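Local structure of phosphoacetylglucosamine mutase (Aspergillus lentulus, 5O9X) at residues Leu212-Arg226 with Ile240-Asn254. The protein catalyses the interconversion of N-acetylglucosamine 6-phosphate and N-acetylglucosamine 1-phosphate, probably by way of a bisphosphorylated sugar intermediate. The protein carries 1 engineered substitution. Sequence-based numbering, arbitrary orientation.
Sequences LTVDCANGVGGPKLR and IKIVNDDVINPDSLN
Asp215 OD1 is gripped from opposite faces of its carboxylate: Asn244 ND2 donates to it at 2.8 Å from one, and the backbone N of Ala217 at 3.0 Å from the other, closing an Asx turn. The Asn244 amide stands nearly perpendicular to the carboxylate, at 89°. Asp215 OD2 is held by Ser282 OG and Gly258 N, which with the OD1 bonds should fix the carboxylate's rotation. Strands 212-215 and 240-243 run parallel, tied by backbone bonds such as Val214 N to Lys241 O (2.8 Å). With helix 221-231 they form a beta-alpha-beta unit of domain II, strand 240-243 being an edge strand of the mixed sheet. On the helix-facing side, Ile242 CD1 lies 4.0 Å from Leu225 CG, the two side chains sliding past each other in opposite directions; with CG1 of Ile242 anti to the carbonyl carbon (chi1 -74°) and the chain extended beyond it, CD1 reaches the backbone N of Arg226. The Arg226 chain bends at chi3 and brings NH2 2.7 Å from Asp245 OD2, a salt bridge made through the oxygen's anti lone pair with the two planes 87° apart. Beyond the strands, in the type I' turn Cys216-Gly219, Asn218 N donates to Asn244 O, and Ala217 O accepts from Asn254 N at 2.9 Å. Asn254 ND2 donates to the backbone O of Ala69, the engineered position, and to Asn71 O, its side chain about 8 Å from the bound glucose 1,6-bisphosphate.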
ATOM      1  N   LEU A 212      -1.211  19.618  11.832  1.00 18.91           N
ATOM      2  CA  LEU A 212      -0.718  18.316  11.441  1.00 15.61           C
ATOM      3  C   LEU A 212       0.618  18.550  10.680  1.00 16.72           C
ATOM      4  O   LEU A 212       0.620  19.269   9.689  1.00 19.59           O
ATOM      5  CB  LEU A 212      -1.815  17.599  10.572  1.00 15.11           C
ATOM      6  CG  LEU A 212      -1.258  16.268   9.908  1.00 15.79           C
ATOM      7  CD1 LEU A 212      -0.980  15.182  10.962  1.00 16.44           C
ATOM      8  CD2 LEU A 212      -2.276  15.720   8.945  1.00 15.43           C
ATOM      9  N   THR A 213       1.718  17.974  11.141  1.00 15.43           N
ATOM     10  CA  THR A 213       3.035  18.114  10.465  1.00 17.61           C
ATOM     11  C   THR A 213       3.344  16.792   9.700  1.00 16.24           C
ATOM     12  O   THR A 213       3.570  15.733  10.338  1.00 16.27           O
ATOM     13  CB  THR A 213       4.170  18.477  11.496  1.00 19.08           C
ATOM     14  OG1 THR A 213       3.733  19.633  12.236  1.00 19.11           O
ATOM     15  CG2 THR A 213       5.580  18.798  10.805  1.00 17.94           C
ATOM     16  N   VAL A 214       3.403  16.878   8.377  1.00 16.24           N
ATOM     17  CA  VAL A 214       3.437  15.682   7.525  1.00 13.98           C
ATOM     18  C   VAL A 214       4.810  15.628   6.852  1.00 15.61           C
ATOM     19  O   VAL A 214       5.230  16.512   6.026  1.00 16.17           O
ATOM     20  CB  VAL A 214       2.345  15.697   6.387  1.00 16.30           C
ATOM     21  CG1 VAL A 214       2.423  14.395   5.588  1.00 16.49           C
ATOM     22  CG2 VAL A 214       0.947  15.840   6.957  1.00 14.63           C
ATOM     23  N   ASP A 215       5.566  14.629   7.272  1.00 14.73           N
ATOM     24  CA  ASP A 215       6.860  14.257   6.637  1.00 12.84           C
ATOM     25  C   ASP A 215       6.549  13.547   5.358  1.00 14.60           C
ATOM     26  O   ASP A 215       5.960  12.452   5.364  1.00 13.48           O
ATOM     27  CB  ASP A 215       7.623  13.371   7.631  1.00 13.36           C
ATOM     28  CG  ASP A 215       8.648  12.448   6.994  1.00 14.28           C
ATOM     29  OD1 ASP A 215       9.227  12.822   5.942  1.00 14.28           O
ATOM     30  OD2 ASP A 215       8.882  11.337   7.610  1.00 15.02           O
ATOM     31  N   CYS A 216       7.022  14.094   4.234  1.00 15.38           N
ATOM     32  CA  CYS A 216       6.616  13.581   2.913  1.00 14.68           C
ATOM     33  C   CYS A 216       7.758  12.801   2.226  1.00 15.13           C
ATOM     34  O   CYS A 216       7.733  12.544   0.965  1.00 16.24           O
ATOM     35  CB  CYS A 216       6.069  14.687   1.988  1.00 14.73           C
ATOM     36  SG  CYS A 216       4.534  15.417   2.611  1.00 17.50           S
ATOM     37  N   ALA A 217       8.688  12.353   3.065  1.00 14.55           N
ATOM     38  CA  ALA A 217       9.698  11.363   2.637  1.00 14.56           C
ATOM     39  C   ALA A 217      10.588  11.846   1.495  1.00 14.54           C
ATOM     40  O   ALA A 217      11.304  11.036   0.823  1.00 13.91           O
ATOM     41  CB  ALA A 217       8.996   9.981   2.286  1.00 14.15           C
ATOM     42  N   ASN A 218      10.580  13.176   1.268  1.00 16.47           N
ATOM     43  CA  ASN A 218      11.264  13.826   0.060  1.00 15.75           C
ATOM     44  C   ASN A 218      10.798  13.200  -1.261  1.00 17.09           C
ATOM     45  O   ASN A 218      11.591  13.076  -2.225  1.00 16.39           O
ATOM     46  CB  ASN A 218      12.795  13.725   0.181  1.00 14.56           C
ATOM     47  CG  ASN A 218      13.311  14.408   1.431  1.00 14.11           C
ATOM     48  OD1 ASN A 218      14.041  13.777   2.316  1.00 17.67           O
ATOM     49  ND2 ASN A 218      12.908  15.636   1.583  1.00 12.22           N
ATOM     50  N   GLY A 219       9.534  12.715  -1.278  1.00 15.95           N
ATOM     51  CA  GLY A 219       8.962  12.085  -2.473  1.00 14.34           C
ATOM     52  C   GLY A 219       7.841  12.886  -3.111  1.00 14.37           C
ATOM     53  O   GLY A 219       7.487  13.969  -2.631  1.00 14.52           O
ATOM     54  N   VAL A 220       7.211  12.264  -4.130  1.00 14.82           N
ATOM     55  CA  VAL A 220       6.167  12.832  -4.946  1.00 16.00           C
ATOM     56  C   VAL A 220       4.950  13.209  -4.060  1.00 16.78           C
ATOM     57  O   VAL A 220       4.257  14.165  -4.376  1.00 17.05           O
ATOM     58  CB  VAL A 220       5.696  11.830  -6.047  1.00 16.30           C
ATOM     59  CG1 VAL A 220       5.151  10.515  -5.471  1.00 14.20           C
ATOM     60  CG2 VAL A 220       4.811  12.555  -7.041  1.00 16.23           C
ATOM     61  N   GLY A 221       4.796  12.562  -2.913  1.00 16.35           N
ATOM     62  CA  GLY A 221       3.674  12.987  -2.042  1.00 14.72           C
ATOM     63  C   GLY A 221       3.758  14.402  -1.529  1.00 16.49           C
ATOM     64  O   GLY A 221       2.712  14.973  -1.211  1.00 16.63           O
ATOM     65  N   GLY A 222       4.974  14.973  -1.378  1.00 15.28           N
ATOM     66  CA  GLY A 222       5.161  16.392  -0.875  1.00 13.94           C
ATOM     67  C   GLY A 222       4.518  17.436  -1.795  1.00 15.59           C
ATOM     68  O   GLY A 222       3.548  18.160  -1.376  1.00 17.74           O
ATOM     69  N   PRO A 223       4.924  17.452  -3.072  1.00 15.91           N
ATOM     70  CA  PRO A 223       4.324  18.403  -4.041  1.00 16.45           C
ATOM     71  C   PRO A 223       2.824  18.145  -4.243  1.00 17.09           C
ATOM     72  O   PRO A 223       2.050  19.068  -4.417  1.00 15.84           O
ATOM     73  CB  PRO A 223       5.103  18.117  -5.374  1.00 17.72           C
ATOM     74  CG  PRO A 223       6.449  17.579  -4.854  1.00 19.30           C
ATOM     75  CD  PRO A 223       6.225  16.879  -3.530  1.00 15.61           C
ATOM     76  N   LYS A 224       2.403  16.863  -4.274  1.00 17.52           N
ATOM     77  CA  LYS A 224       1.006  16.542  -4.552  1.00 17.34           C
ATOM     78  C   LYS A 224       0.164  16.913  -3.345  1.00 18.09           C
ATOM     79  O   LYS A 224      -0.989  17.378  -3.525  1.00 15.94           O
ATOM     80  CB  LYS A 224       0.757  15.060  -4.854  1.00 15.75           C
ATOM     81  CG  LYS A 224       1.607  14.542  -5.989  1.00 19.94           C
ATOM     82  CD  LYS A 224       1.509  15.388  -7.274  1.00 20.58           C
ATOM     83  CE  LYS A 224       2.244  14.681  -8.443  1.00 22.37           C
ATOM     84  NZ  LYS A 224       2.213  15.528  -9.632  1.00 22.17           N
ATOM     85  N   LEU A 225       0.700  16.677  -2.142  1.00 16.10           N
ATOM     86  CA  LEU A 225      -0.139  17.042  -0.966  1.00 16.83           C
ATOM     87  C   LEU A 225      -0.288  18.585  -0.943  1.00 19.87           C
ATOM     88  O   LEU A 225      -1.360  19.088  -0.611  1.00 18.50           O
ATOM     89  CB  LEU A 225       0.529  16.594   0.350  1.00 16.73           C
ATOM     90  CG  LEU A 225      -0.137  17.059   1.666  1.00 16.95           C
ATOM     91  CD1 LEU A 225      -1.551  16.502   1.670  1.00 16.34           C
ATOM     92  CD2 LEU A 225       0.692  16.395   2.753  1.00 17.62           C
ATOM     93  N   ARG A 226       0.812  19.341  -1.200  1.00 17.84           N
ATOM     94  CA  ARG A 226       0.738  20.822  -1.278  1.00 19.27           C
ATOM     95  C   ARG A 226      -0.315  21.243  -2.299  1.00 20.29           C
ATOM     96  O   ARG A 226      -1.029  22.198  -2.056  1.00 19.39           O
ATOM     97  CB  ARG A 226       2.116  21.391  -1.687  1.00 20.94           C
ATOM     98  CG  ARG A 226       2.163  22.933  -1.968  1.00 25.24           C
ATOM     99  CD  ARG A 226       3.545  23.358  -2.588  1.00 31.62           C
ATOM    100  NE  ARG A 226       4.336  22.955  -1.546  1.00 32.41           N
ATOM    101  CZ  ARG A 226       5.312  22.072  -1.475  1.00 25.78           C
ATOM    102  NH1 ARG A 226       6.026  21.544  -2.472  1.00 28.29           N
ATOM    103  NH2 ARG A 226       5.618  21.859  -0.231  1.00 21.58           N
ATOM    104  N   ILE A 240      -2.126  22.007   7.771  1.00 23.45           N
ATOM    105  CA  ILE A 240      -1.022  21.053   7.458  1.00 20.99           C
ATOM    106  C   ILE A 240       0.271  21.798   7.261  1.00 22.02           C
ATOM    107  O   ILE A 240       0.328  22.797   6.475  1.00 21.83           O
ATOM    108  CB  ILE A 240      -1.325  20.231   6.172  1.00 22.31           C
ATOM    109  CG1 ILE A 240      -2.488  19.260   6.423  1.00 21.01           C
ATOM    110  CG2 ILE A 240      -0.047  19.431   5.681  1.00 21.09           C
ATOM    111  CD1 ILE A 240      -3.116  18.577   5.197  1.00 23.48           C
ATOM    112  N   LYS A 241       1.330  21.296   7.883  1.00 18.32           N
ATOM    113  CA  LYS A 241       2.651  21.751   7.586  1.00 21.00           C
ATOM    114  C   LYS A 241       3.362  20.598   6.891  1.00 20.89           C
ATOM    115  O   LYS A 241       3.216  19.442   7.351  1.00 21.76           O
ATOM    116  CB  LYS A 241       3.396  22.098   8.865  1.00 22.73           C
ATOM    117  CG  LYS A 241       2.576  22.940   9.840  1.00 30.92           C
ATOM    118  CD  LYS A 241       2.548  24.423   9.511  1.00 36.60           C
ATOM    119  CE  LYS A 241       1.606  25.244  10.426  1.00 49.42           C
ATOM    120  NZ  LYS A 241       1.208  26.558   9.786  1.00 34.24           N
ATOM    121  N   ILE A 242       4.150  20.889   5.837  1.00 19.34           N
ATOM    122  CA  ILE A 242       4.824  19.845   5.061  1.00 16.31           C
ATOM    123  C   ILE A 242       6.259  19.962   5.398  1.00 17.92           C
ATOM    124  O   ILE A 242       6.787  21.099   5.454  1.00 18.32           O
ATOM    125  CB  ILE A 242       4.598  20.051   3.526  1.00 19.35           C
ATOM    126  CG1 ILE A 242       3.124  19.633   3.200  1.00 17.21           C
ATOM    127  CG2 ILE A 242       5.608  19.197   2.709  1.00 17.98           C
ATOM    128  CD1 ILE A 242       2.680  19.954   1.748  1.00 16.64           C
ATOM    129  N   VAL A 243       6.910  18.850   5.730  1.00 15.34           N
ATOM    130  CA  VAL A 243       8.372  18.808   5.888  1.00 16.44           C
ATOM    131  C   VAL A 243       8.904  17.693   4.986  1.00 16.27           C
ATOM    132  O   VAL A 243       8.110  16.754   4.646  1.00 15.83           O
ATOM    133  CB  VAL A 243       8.901  18.631   7.382  1.00 16.88           C
ATOM    134  CG1 VAL A 243       8.505  19.845   8.256  1.00 19.37           C
ATOM    135  CG2 VAL A 243       8.407  17.304   8.078  1.00 17.10           C
ATOM    136  N   ASN A 244      10.215  17.747   4.618  1.00 15.97           N
ATOM    137  CA  ASN A 244      10.823  16.740   3.733  1.00 16.60           C
ATOM    138  C   ASN A 244      10.074  16.600   2.433  1.00 17.30           C
ATOM    139  O   ASN A 244       9.445  15.554   2.141  1.00 17.18           O
ATOM    140  CB  ASN A 244      10.940  15.371   4.459  1.00 16.34           C
ATOM    141  CG  ASN A 244      11.550  15.527   5.839  1.00 20.92           C
ATOM    142  OD1 ASN A 244      12.547  16.229   5.976  1.00 20.08           O
ATOM    143  ND2 ASN A 244      10.959  14.884   6.875  1.00 18.12           N
ATOM    144  N   ASP A 245      10.134  17.650   1.607  1.00 15.41           N
ATOM    145  CA  ASP A 245       9.580  17.556   0.293  1.00 15.95           C
ATOM    146  C   ASP A 245      10.684  17.720  -0.744  1.00 17.41           C
ATOM    147  O   ASP A 245      10.452  18.284  -1.839  1.00 20.13           O
ATOM    148  CB  ASP A 245       8.429  18.625   0.137  1.00 19.12           C
ATOM    149  CG  ASP A 245       8.966  20.081   0.110  1.00 22.25           C
ATOM    150  OD1 ASP A 245      10.172  20.278   0.336  1.00 23.48           O
ATOM    151  OD2 ASP A 245       8.219  21.006  -0.213  1.00 23.62           O
ATOM    152  N   ASP A 246      11.925  17.314  -0.426  1.00 15.95           N
ATOM    153  CA  ASP A 246      13.022  17.620  -1.405  1.00 16.86           C
ATOM    154  C   ASP A 246      13.092  16.612  -2.559  1.00 17.42           C
ATOM    155  O   ASP A 246      13.909  15.659  -2.546  1.00 19.18           O
ATOM    156  CB  ASP A 246      14.359  17.825  -0.667  1.00 19.52           C
ATOM    157  CG  ASP A 246      15.562  18.045  -1.601  1.00 21.99           C
ATOM    158  OD1 ASP A 246      15.389  18.402  -2.793  1.00 20.86           O
ATOM    159  OD2 ASP A 246      16.684  17.845  -1.095  1.00 24.04           O
ATOM    160  N   VAL A 247      12.254  16.860  -3.583  1.00 16.04           N
ATOM    161  CA  VAL A 247      12.157  15.968  -4.742  1.00 15.60           C
ATOM    162  C   VAL A 247      13.260  16.339  -5.749  1.00 16.66           C
ATOM    163  O   VAL A 247      13.326  15.757  -6.798  1.00 17.13           O
ATOM    164  CB  VAL A 247      10.776  16.009  -5.446  1.00 17.23           C
ATOM    165  CG1 VAL A 247       9.689  15.404  -4.530  1.00 16.10           C
ATOM    166  CG2 VAL A 247      10.433  17.451  -5.873  1.00 15.92           C
ATOM    167  N   ILE A 248      14.066  17.339  -5.419  1.00 15.63           N
ATOM    168  CA  ILE A 248      15.150  17.756  -6.302  1.00 17.56           C
ATOM    169  C   ILE A 248      16.415  16.880  -6.106  1.00 19.63           C
ATOM    170  O   ILE A 248      17.107  16.541  -7.076  1.00 21.42           O
ATOM    171  CB  ILE A 248      15.496  19.267  -6.034  1.00 18.63           C
ATOM    172  CG1 ILE A 248      14.269  20.195  -6.206  1.00 18.35           C
ATOM    173  CG2 ILE A 248      16.727  19.740  -6.860  1.00 17.63           C
ATOM    174  CD1 ILE A 248      13.777  20.206  -7.661  1.00 20.18           C
ATOM    175  N   ASN A 249      16.784  16.594  -4.866  1.00 19.61           N
ATOM    176  CA  ASN A 249      17.952  15.704  -4.643  1.00 19.74           C
ATOM    177  C   ASN A 249      17.376  14.253  -4.507  1.00 20.16           C
ATOM    178  O   ASN A 249      16.683  13.950  -3.487  1.00 17.21           O
ATOM    179  CB  ASN A 249      18.720  16.110  -3.395  1.00 20.70           C
ATOM    180  CG  ASN A 249      19.903  15.180  -3.110  1.00 26.27           C
ATOM    181  OD1 ASN A 249      20.136  14.183  -3.824  1.00 24.87           O
ATOM    182  ND2 ASN A 249      20.651  15.488  -2.084  1.00 24.64           N
ATOM    183  N   PRO A 250      17.651  13.362  -5.501  1.00 19.72           N
ATOM    184  CA  PRO A 250      17.105  12.005  -5.491  1.00 20.84           C
ATOM    185  C   PRO A 250      17.694  11.152  -4.330  1.00 20.47           C
ATOM    186  O   PRO A 250      17.062  10.210  -3.922  1.00 19.06           O
ATOM    187  CB  PRO A 250      17.585  11.425  -6.830  1.00 22.27           C
ATOM    188  CG  PRO A 250      18.885  12.169  -7.098  1.00 23.45           C
ATOM    189  CD  PRO A 250      18.604  13.559  -6.630  1.00 23.01           C
ATOM    190  N   ASP A 251      18.852  11.500  -3.790  1.00 18.78           N
ATOM    191  CA  ASP A 251      19.439  10.712  -2.653  1.00 18.46           C
ATOM    192  C   ASP A 251      18.634  10.942  -1.361  1.00 17.10           C
ATOM    193  O   ASP A 251      18.754  10.162  -0.395  1.00 17.67           O
ATOM    194  CB  ASP A 251      20.889  11.201  -2.342  1.00 23.05           C
ATOM    195  CG  ASP A 251      21.852  11.058  -3.523  1.00 25.76           C
ATOM    196  OD1 ASP A 251      21.659  10.272  -4.494  1.00 25.41           O
ATOM    197  OD2 ASP A 251      22.879  11.738  -3.416  1.00 30.74           O
ATOM    198  N   SER A 252      17.822  11.988  -1.327  1.00 16.51           N
ATOM    199  CA  SER A 252      16.962  12.271  -0.144  1.00 18.09           C
ATOM    200  C   SER A 252      15.713  11.396   0.021  1.00 18.20           C
ATOM    201  O   SER A 252      15.111  11.453   1.098  1.00 17.59           O
ATOM    202  CB  SER A 252      16.493  13.731  -0.206  1.00 20.22           C
ATOM    203  OG  SER A 252      17.658  14.515   0.004  1.00 23.30           O
ATOM    204  N   LEU A 253      15.338  10.647  -1.016  1.00 16.78           N
ATOM    205  CA  LEU A 253      14.067   9.954  -1.052  1.00 14.86           C
ATOM    206  C   LEU A 253      14.100   8.843   0.014  1.00 15.85           C
ATOM    207  O   LEU A 253      15.013   7.989  -0.003  1.00 15.54           O
ATOM    208  CB  LEU A 253      13.871   9.323  -2.436  1.00 14.67           C
ATOM    209  CG  LEU A 253      12.495   8.603  -2.585  1.00 13.41           C
ATOM    210  CD1 LEU A 253      11.312   9.609  -2.498  1.00 12.18           C
ATOM    211  CD2 LEU A 253      12.481   7.866  -3.936  1.00 13.61           C
ATOM    212  N   ASN A 254      13.112   8.827   0.931  1.00 15.04           N
ATOM    213  CA  ASN A 254      13.067   7.795   2.036  1.00 15.01           C
ATOM    214  C   ASN A 254      14.321   7.791   2.928  1.00 16.67           C
ATOM    215  O   ASN A 254      14.658   6.770   3.555  1.00 15.20           O
ATOM    216  CB  ASN A 254      12.816   6.350   1.482  1.00 13.83           C
ATOM    217  CG  ASN A 254      11.470   6.240   0.750  1.00 15.43           C
ATOM    218  OD1 ASN A 254      10.436   6.783   1.216  1.00 17.78           O
ATOM    219  ND2 ASN A 254      11.436   5.448  -0.362  1.00 15.02           N
TER
HETATM  220  O   HOH W   1      14.079  12.736  -3.436  1.00 16.74           O